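Local atomic coordinates of glycosyl hydrolase family 2, TIM barrel domain protein (PDB entry 6DXU), a protein that acts as a beta-glucuronidase of glycoside hydrolase family 2 in a human gut bacterium, probably releasing glucuronic acid from glucuronide conjugates. Residues V276-D281 with H419-I424; E302-F307 with I374-D379; S525-A528 with L532-I535; V568-D573 with R655-V660. One frame throughout, in Å; residues are numbered along the deposited sequence.

Contact 1: V276-D281 with H419-I424; sequences VLWDVD and HPAVII
At the seam between the immunoglobulin-like domain and the TIM barrel of this family 2 glycosidase, W278 packs its indole on P420 and A421 of the turn leading into barrel strand 422-429. The main interaction is a CH-pi contact: P420 CG lies 4.1 Å from the centroid of the five-membered ring of W278 and 15° off its normal, nearly above the ring centre. The closest carbon there is W278 CD1, 4.0 Å from P420 CG. The six-membered end of the indole reaches on to the next residue, with W278 CH2 4.1 Å from A421 CA and W278 CZ2 4.3 Å from A421 CB. W278 CG stands anti to the backbone N (chi1 -174°), which throws the ring across the seam. A type I turn from H419 to V422, with V422 N bonded to H419 O at 3.1 Å, presents the proline and alanine side by side. On the loop side, D279 OD1 accepts from D281 N at 2.6 Å in an Asx turn just beyond the tryptophan. With an alanine in place of W278, P420 CG would probably lose the aromatic face it rests on, a gap would open at the seam, and D379 O would lack its indole donor. That bond, from W278 NE1 to D379 O, ties the ring to helix 372-381, whose C378 also touches A421. L384 of strand 384-388 packs on W278, while A421, I423 and I424 make backbone bonds to V385 of the same strand.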
loop_
_atom_site.group_PDB
_atom_site.type_symbol
_atom_site.label_atom_id
_atom_site.label_comp_id
_atom_site.label_asym_id
_atom_site.label_seq_id
_atom_site.Cartn_x
_atom_site.Cartn_y
_atom_site.Cartn_z
ATOM N N VAL D 276 52.556 5.561 20.198
ATOM C CA VAL D 276 52.736 6.901 19.656
ATOM C C VAL D 276 51.389 7.607 19.583
ATOM O O VAL D 276 50.421 7.081 19.016
ATOM C CB VAL D 276 53.408 6.832 18.280
ATOM C CG1 VAL D 276 53.581 8.222 17.729
ATOM C CG2 VAL D 276 54.754 6.114 18.395
ATOM N N LEU D 277 51.312 8.801 20.162
ATOM C CA LEU D 277 50.035 9.480 20.298
ATOM C C LEU D 277 49.744 10.349 19.081
ATOM O O LEU D 277 50.649 10.937 18.485
ATOM C CB LEU D 277 50.000 10.332 21.567
ATOM C CG LEU D 277 50.244 9.600 22.892
ATOM C CD1 LEU D 277 49.882 10.495 24.076
ATOM C CD2 LEU D 277 49.431 8.309 22.943
ATOM N N TRP D 278 48.471 10.417 18.721
ATOM C CA TRP D 278 47.994 11.353 17.713
ATOM C C TRP D 278 47.795 12.716 18.364
ATOM O O TRP D 278 47.219 12.817 19.449
ATOM C CB TRP D 278 46.672 10.849 17.109
ATOM C CG TRP D 278 46.138 11.655 15.949
ATOM C CD1 TRP D 278 46.329 11.405 14.614
ATOM C CD2 TRP D 278 45.326 12.835 16.024
ATOM N NE1 TRP D 278 45.672 12.357 13.856
ATOM C CE2 TRP D 278 45.058 13.246 14.696
ATOM C CE3 TRP D 278 44.798 13.583 17.082
ATOM C CZ2 TRP D 278 44.285 14.375 14.401
ATOM C CZ3 TRP D 278 44.030 14.701 16.789
ATOM C CH2 TRP D 278 43.777 15.084 15.459
ATOM N N ASP D 279 48.272 13.761 17.700
ATOM C CA ASP D 279 48.223 15.122 18.211
ATOM C C ASP D 279 47.960 16.077 17.053
ATOM O O ASP D 279 48.187 15.733 15.894
ATOM C CB ASP D 279 49.537 15.456 18.941
ATOM C CG ASP D 279 49.662 16.914 19.279
ATOM O OD1 ASP D 279 50.409 17.601 18.546
ATOM O OD2 ASP D 279 49.009 17.383 20.239
ATOM N N VAL D 280 47.452 17.277 17.367
ATOM C CA VAL D 280 47.173 18.231 16.295
ATOM C C VAL D 280 48.456 18.798 15.702
ATOM O O VAL D 280 48.460 19.228 14.544
ATOM C CB VAL D 280 46.235 19.359 16.764
ATOM C CG1 VAL D 280 44.819 18.794 17.051
ATOM C CG2 VAL D 280 46.795 20.093 17.974
ATOM N N ASP D 281 49.556 18.802 16.456
ATOM C CA ASP D 281 50.810 19.287 15.892
ATOM C C ASP D 281 51.607 18.179 15.228
ATOM O O ASP D 281 52.292 18.428 14.226
ATOM C CB ASP D 281 51.665 19.949 16.977
ATOM C CG ASP D 281 51.027 21.211 17.525
ATOM O OD1 ASP D 281 51.030 21.391 18.761
ATOM O OD2 ASP D 281 50.506 22.012 16.723
ATOM N N HIS D 419 38.019 7.392 12.982
ATOM C CA HIS D 419 38.875 8.563 12.787
ATOM C C HIS D 419 39.314 9.170 14.114
ATOM O O HIS D 419 38.468 9.683 14.854
ATOM C CB HIS D 419 38.152 9.623 11.956
ATOM C CG HIS D 419 37.884 9.185 10.555
ATOM N ND1 HIS D 419 38.879 9.096 9.607
ATOM C CD2 HIS D 419 36.745 8.764 9.953
ATOM C CE1 HIS D 419 38.360 8.651 8.474
ATOM N NE2 HIS D 419 37.067 8.453 8.653
ATOM N N PRO D 420 40.608 9.204 14.432
ATOM C CA PRO D 420 41.016 9.841 15.697
ATOM C C PRO D 420 40.678 11.324 15.755
ATOM O O PRO D 420 40.520 11.871 16.855
ATOM C CB PRO D 420 42.535 9.589 15.759
ATOM C CG PRO D 420 42.939 9.371 14.339
ATOM C CD PRO D 420 41.761 8.667 13.688
ATOM N N ALA D 421 40.528 11.991 14.610
ATOM C CA ALA D 421 40.171 13.411 14.629
ATOM C C ALA D 421 38.839 13.669 15.322
ATOM O O ALA D 421 38.658 14.725 15.938
ATOM C CB ALA D 421 40.133 13.960 13.198
ATOM N N VAL D 422 37.879 12.747 15.218
ATOM C CA VAL D 422 36.532 13.059 15.691
ATOM C C VAL D 422 36.498 13.044 17.215
ATOM O O VAL D 422 36.894 12.059 17.853
ATOM C CB VAL D 422 35.503 12.075 15.110
ATOM C CG1 VAL D 422 34.104 12.407 15.634
ATOM C CG2 VAL D 422 35.539 12.093 13.576
ATOM N N ILE D 423 36.012 14.137 17.801
ATOM C CA ILE D 423 35.749 14.200 19.236
ATOM C C ILE D 423 34.284 14.436 19.566
ATOM O O ILE D 423 33.896 14.235 20.727
ATOM C CB ILE D 423 36.598 15.292 19.916
ATOM C CG1 ILE D 423 36.356 16.635 19.205
ATOM C CG2 ILE D 423 38.062 14.888 19.917
ATOM C CD1 ILE D 423 36.934 17.864 19.935
ATOM N N ILE D 424 33.458 14.898 18.627
ATOM C CA ILE D 424 32.081 15.277 18.924
ATOM C C ILE D 424 31.156 14.773 17.826
ATOM O O ILE D 424 31.409 15.007 16.638
ATOM C CB ILE D 424 31.929 16.806 19.074
ATOM C CG1 ILE D 424 32.508 17.274 20.413
ATOM C CG2 ILE D 424 30.464 17.215 18.956
ATOM C CD1 ILE D 424 32.636 18.796 20.528
#

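Contact 2: E302-F307 with I374-D379; sequences EERFGF and ILDLCD
R304 reaches from an outer strand of the immunoglobulin-like domain toward D376 on TIM-barrel helix 372-381, and a water fills the angle between them. The CB of R304 already points at the helix. CG lies anti to the carbonyl carbon, the chain runs extended to CD, and a bend at chi3 (-47°) carries NE and the guanidinium toward the helix. At the tip, NH2 does the touching. It comes within 3.7 Å of D376 O, which sits at the edge of the guanidinium near its plane, and within 3.9 Å of D376 CB. The carboxylate is engaged only loosely: NH2 to D376 OD1 is a long salt bridge of 4.0 Å, with the two flat groups turned 84° apart. The stronger polar partner of NH2 is E380 OE2, one residue past the segment, in a second salt bridge. The water makes up for the distance. It accepts from R304 NH2 at 2.8 Å and donates to both helix carboxylates, so that one molecule joins an arginine to two aspartates one helical turn apart. D379 OD2, 4.9 Å from R304 NH2, is thus linked to it through the water and takes a further hydrogen bond from H419 ND1. The two donated bonds differ slightly in length, the water oxygen lying 3.0 Å from D376 OD1 and 2.7 Å from D379 OD2.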
loop_
_atom_site.group_PDB
_atom_site.type_symbol
_atom_site.label_atom_id
_atom_site.label_comp_id
_atom_site.label_asym_id
_atom_site.label_seq_id
_atom_site.Cartn_x
_atom_site.Cartn_y
_atom_site.Cartn_z
ATOM N N GLU D 302 43.098 -2.140 4.388
ATOM C CA GLU D 302 43.692 -1.559 5.577
ATOM C C GLU D 302 42.827 -0.414 6.071
ATOM O O GLU D 302 42.013 0.151 5.341
ATOM C CB GLU D 302 45.132 -1.084 5.351
ATOM C CG GLU D 302 45.314 -0.071 4.265
ATOM C CD GLU D 302 46.767 0.384 4.163
ATOM O OE1 GLU D 302 47.637 -0.457 3.854
ATOM O OE2 GLU D 302 47.040 1.578 4.420
ATOM N N GLU D 303 42.990 -0.122 7.351
ATOM C CA GLU D 303 42.243 0.914 8.036
ATOM C C GLU D 303 43.180 1.548 9.047
ATOM O O GLU D 303 43.929 0.847 9.732
ATOM C CB GLU D 303 40.998 0.331 8.719
ATOM C CG GLU D 303 40.129 1.367 9.395
ATOM C CD GLU D 303 39.118 1.993 8.444
ATOM O OE1 GLU D 303 39.116 1.634 7.242
ATOM O OE2 GLU D 303 38.324 2.841 8.905
ATOM N N ARG D 304 43.140 2.868 9.135
ATOM C CA ARG D 304 44.023 3.620 10.004
ATOM C C ARG D 304 43.285 4.044 11.266
ATOM O O ARG D 304 42.055 4.132 11.303
ATOM C CB ARG D 304 44.570 4.845 9.268
ATOM C CG ARG D 304 45.431 4.497 8.061
ATOM C CD ARG D 304 46.041 5.741 7.435
ATOM N NE ARG D 304 45.055 6.805 7.251
ATOM C CZ ARG D 304 45.330 7.989 6.706
ATOM N NH1 ARG D 304 46.562 8.258 6.291
ATOM N NH2 ARG D 304 44.380 8.908 6.581
ATOM N N PHE D 305 44.057 4.301 12.315
ATOM C CA PHE D 305 43.493 4.768 13.573
ATOM C C PHE D 305 44.594 5.480 14.344
ATOM O O PHE D 305 45.769 5.413 13.982
ATOM C CB PHE D 305 42.896 3.605 14.380
ATOM C CG PHE D 305 43.932 2.717 15.033
ATOM C CD1 PHE D 305 44.569 1.722 14.299
ATOM C CD2 PHE D 305 44.263 2.875 16.372
ATOM C CE1 PHE D 305 45.518 0.893 14.890
ATOM C CE2 PHE D 305 45.225 2.052 16.967
ATOM C CZ PHE D 305 45.838 1.061 16.223
ATOM N N GLY D 306 44.204 6.157 15.412
ATOM C CA GLY D 306 45.170 6.848 16.247
ATOM C C GLY D 306 44.808 6.727 17.711
ATOM O O GLY D 306 43.642 6.556 18.070
ATOM N N PHE D 307 45.839 6.814 18.561
ATOM C CA PHE D 307 45.687 6.827 20.012
ATOM C C PHE D 307 45.719 8.275 20.492
ATOM O O PHE D 307 46.700 8.985 20.248
ATOM C CB PHE D 307 46.819 6.040 20.693
ATOM C CG PHE D 307 46.715 4.536 20.548
ATOM C CD1 PHE D 307 45.747 3.817 21.251
ATOM C CD2 PHE D 307 47.594 3.847 19.723
ATOM C CE1 PHE D 307 45.652 2.437 21.134
ATOM C CE2 PHE D 307 47.518 2.468 19.602
ATOM C CZ PHE D 307 46.538 1.762 20.304
ATOM N N ILE D 374 37.565 14.204 3.440
ATOM C CA ILE D 374 37.762 15.273 4.415
ATOM C C ILE D 374 38.192 14.693 5.758
ATOM O O ILE D 374 39.136 15.179 6.393
ATOM C CB ILE D 374 36.483 16.113 4.562
ATOM C CG1 ILE D 374 36.107 16.793 3.239
ATOM C CG2 ILE D 374 36.651 17.156 5.687
ATOM C CD1 ILE D 374 37.165 17.804 2.736
ATOM N N LEU D 375 37.515 13.636 6.211
ATOM C CA LEU D 375 37.878 13.059 7.504
ATOM C C LEU D 375 39.291 12.502 7.481
ATOM O O LEU D 375 40.039 12.656 8.454
ATOM C CB LEU D 375 36.880 11.970 7.906
ATOM C CG LEU D 375 35.763 12.897 8.355
ATOM C CD1 LEU D 375 34.618 12.942 7.373
ATOM C CD2 LEU D 375 35.363 12.693 9.804
ATOM N N ASP D 376 39.661 11.821 6.397
ATOM C CA ASP D 376 41.028 11.332 6.280
ATOM C C ASP D 376 42.023 12.485 6.334
ATOM O O ASP D 376 43.110 12.353 6.914
ATOM C CB ASP D 376 41.208 10.535 4.986
ATOM C CG ASP D 376 40.643 9.123 5.052
ATOM O OD1 ASP D 376 40.420 8.568 6.151
ATOM O OD2 ASP D 376 40.466 8.540 3.963
ATOM N N LEU D 377 41.686 13.616 5.710
ATOM C CA LEU D 377 42.587 14.761 5.736
ATOM C C LEU D 377 42.701 15.341 7.141
ATOM O O LEU D 377 43.780 15.787 7.541
ATOM C CB LEU D 377 42.125 15.829 4.741
ATOM C CG LEU D 377 42.462 15.497 3.290
ATOM C CD1 LEU D 377 41.629 16.336 2.324
ATOM C CD2 LEU D 377 43.959 15.735 3.071
ATOM N N CYS D 378 41.606 15.337 7.908
ATOM C CA CYS D 378 41.690 15.804 9.292
ATOM C C CYS D 378 42.585 14.898 10.131
ATOM O O CYS D 378 43.351 15.382 10.980
ATOM C CB CYS D 378 40.298 15.909 9.912
ATOM S SG CYS D 378 39.270 17.246 9.190
ATOM N N ASP D 379 42.486 13.580 9.932
ATOM C CA ASP D 379 43.400 12.666 10.617
ATOM C C ASP D 379 44.850 12.968 10.257
ATOM O O ASP D 379 45.738 12.928 11.117
ATOM C CB ASP D 379 43.104 11.219 10.237
ATOM C CG ASP D 379 41.807 10.688 10.827
ATOM O OD1 ASP D 379 41.246 11.270 11.784
ATOM O OD2 ASP D 379 41.356 9.642 10.310
HETATM O O HOH W 1 42.377 8.159 8.328
#

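Contact 3: S525-A528 with L532-I535; sequences SEDA and LKNI
Between A528 and L532, whose CA atoms are 8.0 Å apart, the chain keeps its general direction, and a type I turn runs from L532 to I535, all within the long loop after TIM-barrel strand 512-513. Two side-chain contacts bridge the three residues between. L532 points back, and its CD1 rests 3.5 Å from A528 O. Both A528 and L532 also pack on Y567 of helix 565-579, so this buried side of the loop lies against that barrel helix. On the outer side D527 and K533 reach for each other from opposite directions in a salt bridge. With CG anti to the backbone N (chi1 -175°), the aspartate brings its carboxylate nearer to 532-535 than its CB direction alone would, while the lysine bends at chi2. D527 OD1 accepts from F529 N. With an alanine at D527, K533 NZ would probably be left without its carboxylate, its chain free to swing, and F529 N without that acceptor. Within 525-528, S525 OG accepts a weak hydrogen bond from D527 N at 3.1 Å. K533 NZ donates to the syn lone pair of D527 OD2 at 3.0 Å, against 3.9 Å from NZ to D527 OD1.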
loop_
_atom_site.group_PDB
_atom_site.type_symbol
_atom_site.label_atom_id
_atom_site.label_comp_id
_atom_site.label_asym_id
_atom_site.label_seq_id
_atom_site.Cartn_x
_atom_site.Cartn_y
_atom_site.Cartn_z
ATOM N N SER D 525 37.598 49.958 3.401
ATOM C CA SER D 525 37.038 51.196 3.926
ATOM C C SER D 525 38.100 51.960 4.696
ATOM O O SER D 525 38.884 51.367 5.441
ATOM C CB SER D 525 35.837 50.932 4.843
ATOM O OG SER D 525 35.274 52.142 5.340
ATOM N N GLU D 526 38.146 53.272 4.469
ATOM C CA GLU D 526 38.980 54.143 5.290
ATOM C C GLU D 526 38.411 54.306 6.700
ATOM O O GLU D 526 39.156 54.695 7.609
ATOM C CB GLU D 526 39.166 55.508 4.612
ATOM C CG GLU D 526 40.054 55.482 3.355
ATOM C CD GLU D 526 41.512 55.138 3.630
ATOM O OE1 GLU D 526 41.914 54.999 4.809
ATOM O OE2 GLU D 526 42.273 55.000 2.650
ATOM N N ASP D 527 37.097 54.095 6.882
ATOM C CA ASP D 527 36.470 54.086 8.212
ATOM C C ASP D 527 35.449 52.947 8.306
ATOM O O ASP D 527 34.275 53.120 7.952
ATOM C CB ASP D 527 35.819 55.429 8.519
ATOM C CG ASP D 527 35.273 55.505 9.938
ATOM O OD1 ASP D 527 35.418 54.521 10.709
ATOM O OD2 ASP D 527 34.690 56.557 10.280
ATOM N N ALA D 528 35.881 51.807 8.848
ATOM C CA ALA D 528 35.004 50.641 8.935
ATOM C C ALA D 528 33.820 50.865 9.863
ATOM O O ALA D 528 32.815 50.152 9.755
ATOM C CB ALA D 528 35.798 49.427 9.420
ATOM N N LEU D 532 28.537 52.747 12.267
ATOM C CA LEU D 532 28.405 51.792 13.363
ATOM C C LEU D 532 28.652 52.413 14.731
ATOM O O LEU D 532 28.798 51.680 15.712
ATOM C CB LEU D 532 29.371 50.625 13.155
ATOM C CG LEU D 532 29.204 49.897 11.827
ATOM C CD1 LEU D 532 30.210 48.766 11.714
ATOM C CD2 LEU D 532 27.786 49.364 11.752
ATOM N N LYS D 533 28.640 53.739 14.838
ATOM C CA LYS D 533 29.048 54.369 16.087
ATOM C C LYS D 533 27.965 54.367 17.161
ATOM O O LYS D 533 28.275 54.668 18.317
ATOM C CB LYS D 533 29.504 55.806 15.813
ATOM C CG LYS D 533 31.010 55.935 15.688
ATOM C CD LYS D 533 31.427 56.661 14.416
ATOM C CE LYS D 533 32.915 56.443 14.158
ATOM N NZ LYS D 533 33.408 57.094 12.907
ATOM N N ASN D 534 26.722 54.003 16.832
ATOM C CA ASN D 534 25.632 54.035 17.802
ATOM C C ASN D 534 25.042 52.653 18.078
ATOM O O ASN D 534 23.879 52.551 18.487
ATOM C CB ASN D 534 24.537 54.993 17.338
ATOM C CG ASN D 534 25.076 56.367 17.004
ATOM O OD1 ASN D 534 25.880 56.930 17.748
ATOM N ND2 ASN D 534 24.647 56.908 15.871
ATOM N N ILE D 535 25.806 51.586 17.860
ATOM C CA ILE D 535 25.382 50.257 18.287
ATOM C C ILE D 535 25.568 50.161 19.795
ATOM O O ILE D 535 26.658 50.427 20.313
ATOM C CB ILE D 535 26.178 49.161 17.561
ATOM C CG1 ILE D 535 26.172 49.395 16.047
ATOM C CG2 ILE D 535 25.619 47.784 17.904
ATOM C CD1 ILE D 535 24.800 49.379 15.434
#

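Contact 4: V568-D573 with R655-V660; sequences VVRLID and RKEILV
Charge pairing joins R570 of helix segment 568-573 to E657 of strand segment 655-660, the two side chains meeting from opposite directions. R570 runs extended from CG to NE, so its guanidinium stands well away from the helix backbone, and E657, its CG anti to the backbone N (chi1 -174°), stretches out toward it. The carboxylate arrives at the edge of the guanidinium on the NH2 side, with the two planes 35° apart. The pair is a salt bridge, but the modelled 2.3 Å between R570 NH2 and E657 OE1 is too short to be real, so the exact placing of both atoms is doubtful. The pair lies where helix 565-579, which precedes the last strand of the TIM barrel, faces the antiparallel sheet of strands 638-640, 655-662 and 692-696 in the DUF4982 region. E657 and L659, two residues apart, point to the helix from the same face of the middle strand. Carbon packing against the charged group comes from L659: its CD1 lies over one face of the guanidinium, 4.1 Å from R570 NH2, so the charged group has carbon above it and carboxylate at its rim. Hydrogen bonds flank the contact: R570 O accepts from Y686 OH, and D573 OD2 is held by A688 N and by Y661 OH, the latter on the same strand as E657. R692 of the adjoining strand touches both E657 and L659.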
loop_
_atom_site.group_PDB
_atom_site.type_symbol
_atom_site.label_atom_id
_atom_site.label_comp_id
_atom_site.label_asym_id
_atom_site.label_seq_id
_atom_site.Cartn_x
_atom_site.Cartn_y
_atom_site.Cartn_z
ATOM N N VAL D 568 35.683 43.333 9.223
ATOM C CA VAL D 568 35.781 41.974 9.752
ATOM C C VAL D 568 37.208 41.671 10.196
ATOM O O VAL D 568 37.419 40.890 11.132
ATOM C CB VAL D 568 35.247 40.922 8.754
ATOM C CG1 VAL D 568 36.261 40.603 7.687
ATOM C CG2 VAL D 568 34.850 39.649 9.512
ATOM N N VAL D 569 38.205 42.286 9.563
ATOM C CA VAL D 569 39.576 42.106 10.017
ATOM C C VAL D 569 39.721 42.606 11.447
ATOM O O VAL D 569 40.372 41.967 12.282
ATOM C CB VAL D 569 40.548 42.810 9.050
ATOM C CG1 VAL D 569 41.874 43.113 9.734
ATOM C CG2 VAL D 569 40.777 41.927 7.825
ATOM N N ARG D 570 39.094 43.740 11.757
ATOM C CA ARG D 570 39.174 44.264 13.116
ATOM C C ARG D 570 38.361 43.417 14.084
ATOM O O ARG D 570 38.745 43.261 15.250
ATOM C CB ARG D 570 38.710 45.719 13.143
ATOM C CG ARG D 570 39.693 46.646 12.421
ATOM C CD ARG D 570 39.219 48.087 12.375
ATOM N NE ARG D 570 40.249 48.933 11.764
ATOM C CZ ARG D 570 41.049 49.758 12.438
ATOM N NH1 ARG D 570 40.944 49.877 13.757
ATOM N NH2 ARG D 570 41.952 50.475 11.782
ATOM N N LEU D 571 37.225 42.888 13.625
ATOM C CA LEU D 571 36.414 42.019 14.474
ATOM C C LEU D 571 37.150 40.728 14.819
ATOM O O LEU D 571 37.114 40.270 15.967
ATOM C CB LEU D 571 35.082 41.709 13.780
ATOM C CG LEU D 571 34.072 40.792 14.501
ATOM C CD1 LEU D 571 32.651 41.188 14.133
ATOM C CD2 LEU D 571 34.294 39.295 14.188
ATOM N N ILE D 572 37.791 40.103 13.830
ATOM C CA ILE D 572 38.510 38.860 14.092
ATOM C C ILE D 572 39.703 39.110 15.005
ATOM O O ILE D 572 39.951 38.353 15.957
ATOM C CB ILE D 572 38.940 38.210 12.765
ATOM C CG1 ILE D 572 37.689 37.736 12.007
ATOM C CG2 ILE D 572 39.938 37.066 13.007
ATOM C CD1 ILE D 572 37.961 37.411 10.532
ATOM N N ASP D 573 40.475 40.161 14.699
ATOM C CA ASP D 573 41.608 40.578 15.521
ATOM C C ASP D 573 41.203 40.635 16.990
ATOM O O ASP D 573 41.866 40.059 17.862
ATOM C CB ASP D 573 42.088 41.946 15.000
ATOM C CG ASP D 573 43.387 42.442 15.628
ATOM O OD1 ASP D 573 43.874 41.902 16.646
ATOM O OD2 ASP D 573 43.930 43.418 15.065
ATOM N N ARG D 655 47.870 61.330 7.673
ATOM C CA ARG D 655 48.608 60.140 8.079
ATOM C C ARG D 655 47.631 58.968 8.145
ATOM O O ARG D 655 46.730 58.937 8.989
ATOM C CB ARG D 655 49.339 60.374 9.396
ATOM C CG ARG D 655 50.592 61.237 9.200
ATOM C CD ARG D 655 51.471 61.256 10.426
ATOM N NE ARG D 655 52.808 61.799 10.167
ATOM C CZ ARG D 655 53.093 63.098 10.100
ATOM N NH1 ARG D 655 52.134 64.005 10.258
ATOM N NH2 ARG D 655 54.337 63.492 9.870
ATOM N N LYS D 656 47.777 58.041 7.205
ATOM C CA LYS D 656 46.865 56.916 7.069
ATOM C C LYS D 656 47.341 55.741 7.903
ATOM O O LYS D 656 48.536 55.426 7.933
ATOM C CB LYS D 656 46.754 56.490 5.606
ATOM C CG LYS D 656 46.405 57.625 4.663
ATOM C CD LYS D 656 45.097 58.287 5.057
ATOM C CE LYS D 656 43.939 57.312 4.962
ATOM N NZ LYS D 656 42.625 57.974 5.139
ATOM N N GLU D 657 46.389 55.071 8.546
ATOM C CA GLU D 657 46.717 53.889 9.326
ATOM C C GLU D 657 47.054 52.724 8.402
ATOM O O GLU D 657 46.332 52.449 7.435
ATOM C CB GLU D 657 45.552 53.522 10.237
ATOM C CG GLU D 657 45.866 52.373 11.190
ATOM C CD GLU D 657 44.785 52.192 12.248
ATOM O OE1 GLU D 657 43.610 52.049 11.876
ATOM O OE2 GLU D 657 45.109 52.202 13.455
ATOM N N ILE D 658 48.172 52.062 8.689
ATOM C CA ILE D 658 48.606 50.858 7.995
ATOM C C ILE D 658 48.726 49.755 9.036
ATOM O O ILE D 658 49.409 49.933 10.054
ATOM C CB ILE D 658 49.951 51.069 7.270
ATOM C CG1 ILE D 658 49.810 52.141 6.178
ATOM C CG2 ILE D 658 50.459 49.754 6.688
ATOM C CD1 ILE D 658 51.141 52.523 5.532
ATOM N N LEU D 659 48.040 48.635 8.797
ATOM C CA LEU D 659 48.067 47.473 9.675
ATOM C C LEU D 659 48.891 46.371 9.029
ATOM O O LEU D 659 48.779 46.129 7.825
ATOM C CB LEU D 659 46.640 46.953 9.949
ATOM C CG LEU D 659 45.622 47.944 10.505
ATOM C CD1 LEU D 659 44.272 47.268 10.732
ATOM C CD2 LEU D 659 46.150 48.579 11.786
ATOM N N VAL D 660 49.702 45.689 9.827
ATOM C CA VAL D 660 50.461 44.532 9.368
ATOM C C VAL D 660 50.091 43.347 10.249
ATOM O O VAL D 660 50.151 43.442 11.482
ATOM C CB VAL D 660 51.976 44.802 9.394
ATOM C CG1 VAL D 660 52.761 43.539 9.065
ATOM C CG2 VAL D 660 52.308 45.918 8.403
#

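Contacts 1 and 2 hold the same two parts together, the immunoglobulin-like domain and the barrel, and they touch: W278 N of contact 1 meets F307 O of contact 2 at 2.7 Å. Contact 1 is the buried, carbon-lined half of that seam; contact 2 lies at the surface and works through charge and water. Contacts 3 and 4 are both partly buried and about 13 Å apart between centres, joined by the salt bridge of E526 OE1 with K656 NZ (3.1 Å). Both pair an acid with a base, but only in contact 4 does the leucine lie on the charged group. Contact 3 is local to one loop, whereas contact 4 joins barrel to DUF4982 sheet. Contacts 2 and 3 lie on opposite sides of the chain's centre.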